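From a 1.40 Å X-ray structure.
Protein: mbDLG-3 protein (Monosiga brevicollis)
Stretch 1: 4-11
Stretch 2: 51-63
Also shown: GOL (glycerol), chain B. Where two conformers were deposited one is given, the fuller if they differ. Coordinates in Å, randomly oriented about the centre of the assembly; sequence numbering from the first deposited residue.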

# COMPACT_ATOMS: atom_id res chain seq x y z
N ASP A 4 9.70 -10.52 -6.85
CA ASP A 4 9.14 -9.18 -6.89
C ASP A 4 7.94 -9.07 -5.96
O ASP A 4 7.64 -7.98 -5.45
CB ASP A 4 8.64 -8.84 -8.29
CG ASP A 4 9.74 -8.65 -9.30
OD1 ASP A 4 10.84 -8.15 -8.96
OD2 ASP A 4 9.47 -8.96 -10.48
N LEU A 5 7.21 -10.17 -5.77
CA LEU A 5 6.02 -10.18 -4.94
C LEU A 5 6.44 -10.43 -3.50
O LEU A 5 7.01 -11.48 -3.19
CB LEU A 5 5.07 -11.28 -5.42
CG LEU A 5 3.69 -11.30 -4.77
CD1 LEU A 5 2.91 -10.05 -5.16
CD2 LEU A 5 2.95 -12.58 -5.16
N ARG A 6 6.19 -9.45 -2.63
CA ARG A 6 6.60 -9.51 -1.23
C ARG A 6 5.36 -9.62 -0.35
O ARG A 6 4.38 -8.90 -0.54
CB ARG A 6 7.40 -8.26 -0.84
CG ARG A 6 8.85 -8.36 -1.26
CD ARG A 6 9.57 -7.01 -1.24
NE ARG A 6 9.29 -6.20 -2.42
CZ ARG A 6 8.61 -5.06 -2.45
NH1 ARG A 6 8.11 -4.53 -1.33
NH2 ARG A 6 8.43 -4.44 -3.61
N THR A 7 5.41 -10.53 0.62
CA THR A 7 4.36 -10.67 1.62
C THR A 7 4.99 -10.25 2.94
O THR A 7 5.94 -10.88 3.41
CB THR A 7 3.84 -12.11 1.68
OG1 THR A 7 3.28 -12.47 0.40
CG2 THR A 7 2.76 -12.22 2.72
N VAL A 8 4.48 -9.17 3.51
CA VAL A 8 5.10 -8.51 4.65
C VAL A 8 4.05 -8.36 5.73
O VAL A 8 2.92 -7.94 5.45
CB VAL A 8 5.65 -7.13 4.25
CG1 VAL A 8 6.27 -6.43 5.44
CG2 VAL A 8 6.65 -7.26 3.11
N THR A 9 4.41 -8.69 6.97
CA THR A 9 3.57 -8.40 8.11
C THR A 9 4.23 -7.28 8.91
O THR A 9 5.39 -7.41 9.31
CB THR A 9 3.37 -9.63 9.00
OG1 THR A 9 2.67 -10.63 8.25
CG2 THR A 9 2.55 -9.26 10.23
N LEU A 10 3.51 -6.19 9.09
CA LEU A 10 3.98 -5.07 9.88
C LEU A 10 3.19 -5.01 11.18
O LEU A 10 1.99 -5.29 11.20
CB LEU A 10 3.78 -3.75 9.15
CG LEU A 10 4.46 -3.59 7.78
CD1 LEU A 10 4.11 -2.23 7.21
CD2 LEU A 10 5.96 -3.75 7.91
N TYR A 11 3.87 -4.64 12.25
CA TYR A 11 3.26 -4.44 13.55
C TYR A 11 3.35 -2.96 13.90
O TYR A 11 4.42 -2.35 13.75
CB TYR A 11 3.96 -5.31 14.59
CG TYR A 11 3.61 -4.96 16.01
CD1 TYR A 11 2.31 -5.00 16.46
CD2 TYR A 11 4.61 -4.59 16.90
CE1 TYR A 11 1.99 -4.68 17.77
CE2 TYR A 11 4.31 -4.27 18.21
CZ TYR A 11 3.00 -4.31 18.64
OH TYR A 11 2.69 -3.99 19.94
N GLU A 51 11.70 -0.32 9.24
CA GLU A 51 12.36 -1.39 9.99
C GLU A 51 12.32 -2.71 9.24
O GLU A 51 13.28 -3.49 9.32
CB GLU A 51 11.72 -1.51 11.38
CG GLU A 51 12.04 -0.34 12.30
CD GLU A 51 11.32 -0.40 13.63
OE1 GLU A 51 10.71 -1.44 13.96
OE2 GLU A 51 11.37 0.60 14.37
N SER A 52 11.26 -2.95 8.47
CA SER A 52 11.14 -4.19 7.72
C SER A 52 12.14 -4.25 6.57
O SER A 52 12.64 -5.33 6.24
CB SER A 52 9.72 -4.33 7.17
OG SER A 52 9.53 -3.57 5.98
N GLY A 53 12.43 -3.11 5.94
CA GLY A 53 13.27 -3.08 4.76
C GLY A 53 12.66 -3.73 3.55
O GLY A 53 13.36 -3.93 2.55
N GLN A 54 11.37 -4.06 3.59
CA GLN A 54 10.73 -4.79 2.50
C GLN A 54 9.47 -4.09 2.01
O GLN A 54 8.62 -4.73 1.39
CB GLN A 54 10.45 -6.24 2.89
CG GLN A 54 11.72 -7.09 2.99
CD GLN A 54 12.36 -7.38 1.63
OE1 GLN A 54 11.88 -8.22 0.87
NE2 GLN A 54 13.45 -6.68 1.32
N VAL A 55 9.34 -2.80 2.29
CA VAL A 55 8.22 -1.98 1.86
C VAL A 55 8.81 -0.74 1.21
O VAL A 55 9.61 -0.04 1.85
CB VAL A 55 7.33 -1.59 3.05
CG1 VAL A 55 6.14 -0.77 2.59
CG2 VAL A 55 6.89 -2.84 3.83
N PHE A 56 8.44 -0.45 -0.04
CA PHE A 56 9.10 0.60 -0.79
C PHE A 56 8.08 1.55 -1.39
O PHE A 56 7.02 1.15 -1.87
CB PHE A 56 9.92 0.02 -1.95
CG PHE A 56 10.93 -1.02 -1.54
CD1 PHE A 56 11.82 -0.78 -0.52
CD2 PHE A 56 10.97 -2.24 -2.19
CE1 PHE A 56 12.75 -1.74 -0.16
CE2 PHE A 56 11.88 -3.20 -1.83
CZ PHE A 56 12.77 -2.96 -0.82
N GLU A 57 8.45 2.83 -1.44
CA GLU A 57 7.68 3.77 -2.25
C GLU A 57 7.58 3.25 -3.68
O GLU A 57 8.54 2.69 -4.22
CB GLU A 57 8.36 5.13 -2.22
CG GLU A 57 7.57 6.14 -3.02
CD GLU A 57 8.09 7.54 -2.94
OE1 GLU A 57 8.93 7.84 -2.04
OE2 GLU A 57 7.65 8.36 -3.78
N GLY A 58 6.40 3.40 -4.27
CA GLY A 58 6.16 2.88 -5.60
C GLY A 58 5.69 1.45 -5.65
O GLY A 58 5.44 0.93 -6.75
N ASP A 59 5.56 0.79 -4.51
CA ASP A 59 4.94 -0.53 -4.47
C ASP A 59 3.44 -0.40 -4.66
O ASP A 59 2.79 0.48 -4.07
CB ASP A 59 5.13 -1.19 -3.10
CG ASP A 59 6.52 -1.72 -2.87
OD1 ASP A 59 7.31 -1.84 -3.83
OD2 ASP A 59 6.78 -2.09 -1.70
N GLN A 60 2.86 -1.30 -5.46
CA GLN A 60 1.42 -1.48 -5.43
C GLN A 60 1.07 -2.38 -4.26
O GLN A 60 1.69 -3.43 -4.07
CB GLN A 60 0.91 -2.08 -6.73
CG GLN A 60 -0.59 -2.24 -6.70
CD GLN A 60 -1.23 -2.43 -8.05
OE1 GLN A 60 -0.55 -2.58 -9.07
NE2 GLN A 60 -2.57 -2.43 -8.07
N ILE A 61 0.09 -1.95 -3.46
CA ILE A 61 -0.47 -2.79 -2.40
C ILE A 61 -1.59 -3.59 -3.06
O ILE A 61 -2.69 -3.09 -3.26
CB ILE A 61 -1.00 -1.97 -1.23
CG1 ILE A 61 0.04 -0.96 -0.72
CG2 ILE A 61 -1.41 -2.92 -0.11
CD1 ILE A 61 -0.45 -0.15 0.50
N LEU A 62 -1.31 -4.85 -3.38
CA LEU A 62 -2.31 -5.69 -4.03
C LEU A 62 -3.40 -6.11 -3.05
O LEU A 62 -4.58 -6.20 -3.41
CB LEU A 62 -1.65 -6.91 -4.67
CG LEU A 62 -0.67 -6.57 -5.79
CD1 LEU A 62 0.20 -7.78 -6.15
CD2 LEU A 62 -1.41 -6.07 -7.02
N SER A 63 -3.02 -6.37 -1.80
CA SER A 63 -4.00 -6.71 -0.78
C SER A 63 -3.45 -6.29 0.57
O SER A 63 -2.24 -6.15 0.76
CB SER A 63 -4.32 -8.21 -0.80
OG SER A 63 -3.15 -8.96 -0.53
C1 GOL B . 12.40 -8.02 -4.01
O1 GOL B . 11.01 -7.79 -4.10
C2 GOL B . 12.86 -7.92 -2.56
O2 GOL B . 12.38 -9.02 -1.82
C3 GOL B . 14.38 -7.86 -2.50
O3 GOL B . 14.79 -7.84 -1.15

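The polar link between the two stretches centres on Arg6, whose side chain points toward the second stretch and has the largest area covered by it. Its guanidinium meets the carboxylate of Asp59 in a two-pronged salt bridge: NH1 of Arg6 donates to OD2 of Asp59 and NH2 of Arg6 to OD1 of Asp59, both at 2.8 Å and both nearly linear. Asp59 is buried, and the arginine balances the charge of its carboxylate there. NH1 of Arg6 also donates to the backbone O of Gln54 at 2.8 Å, with a more bent angle of 145°. These acceptors lie near the guanidinium plane, while Phe56 CD2 sits over one face, 3.6 Å from Arg6 NH2.

The acceptors lie in a loop held by its own hydrogen bonds. A type II turn runs from Phe56 to Asp59, closed by Asp59 N to Phe56 O at 3.0 Å, and Asp59 OD2 also accepts from Phe56 N at 2.9 Å. Gly58, at phi 87°, suits the turn because a side chain there would jam against the carbonyl O of Glu57. Before it, Ser52 OG accepts from Gln54 N at 3.1 Å as the chain leaves the helix through Gly53, whose positive phi favours glycine.

Apolar contacts extend along the strand, where Val8 points toward the second stretch and Thr7 and Thr9 point away. Val8 CG1 packs 4.0 Å from Val55 CG2, and Leu10 brings CD2 to 4.3 Å from the same Val55 CG2 and 3.9 Å from Ser52 CB; branched aliphatic side chains suit this packing, with Val55 and Leu10 buried. Separately, Leu5 CD1 meets Leu62 CD1 at 3.7 Å.

A glycerol, probably from the crystallisation liquor, bridges the side chains of Arg6 and Gln54: Arg6 NE donates to its O1 at 2.9 Å, while Gln54 OE1 accepts from its O2 at 2.9 Å and Gln54 NE2 donates to its O3 at 3.0 Å.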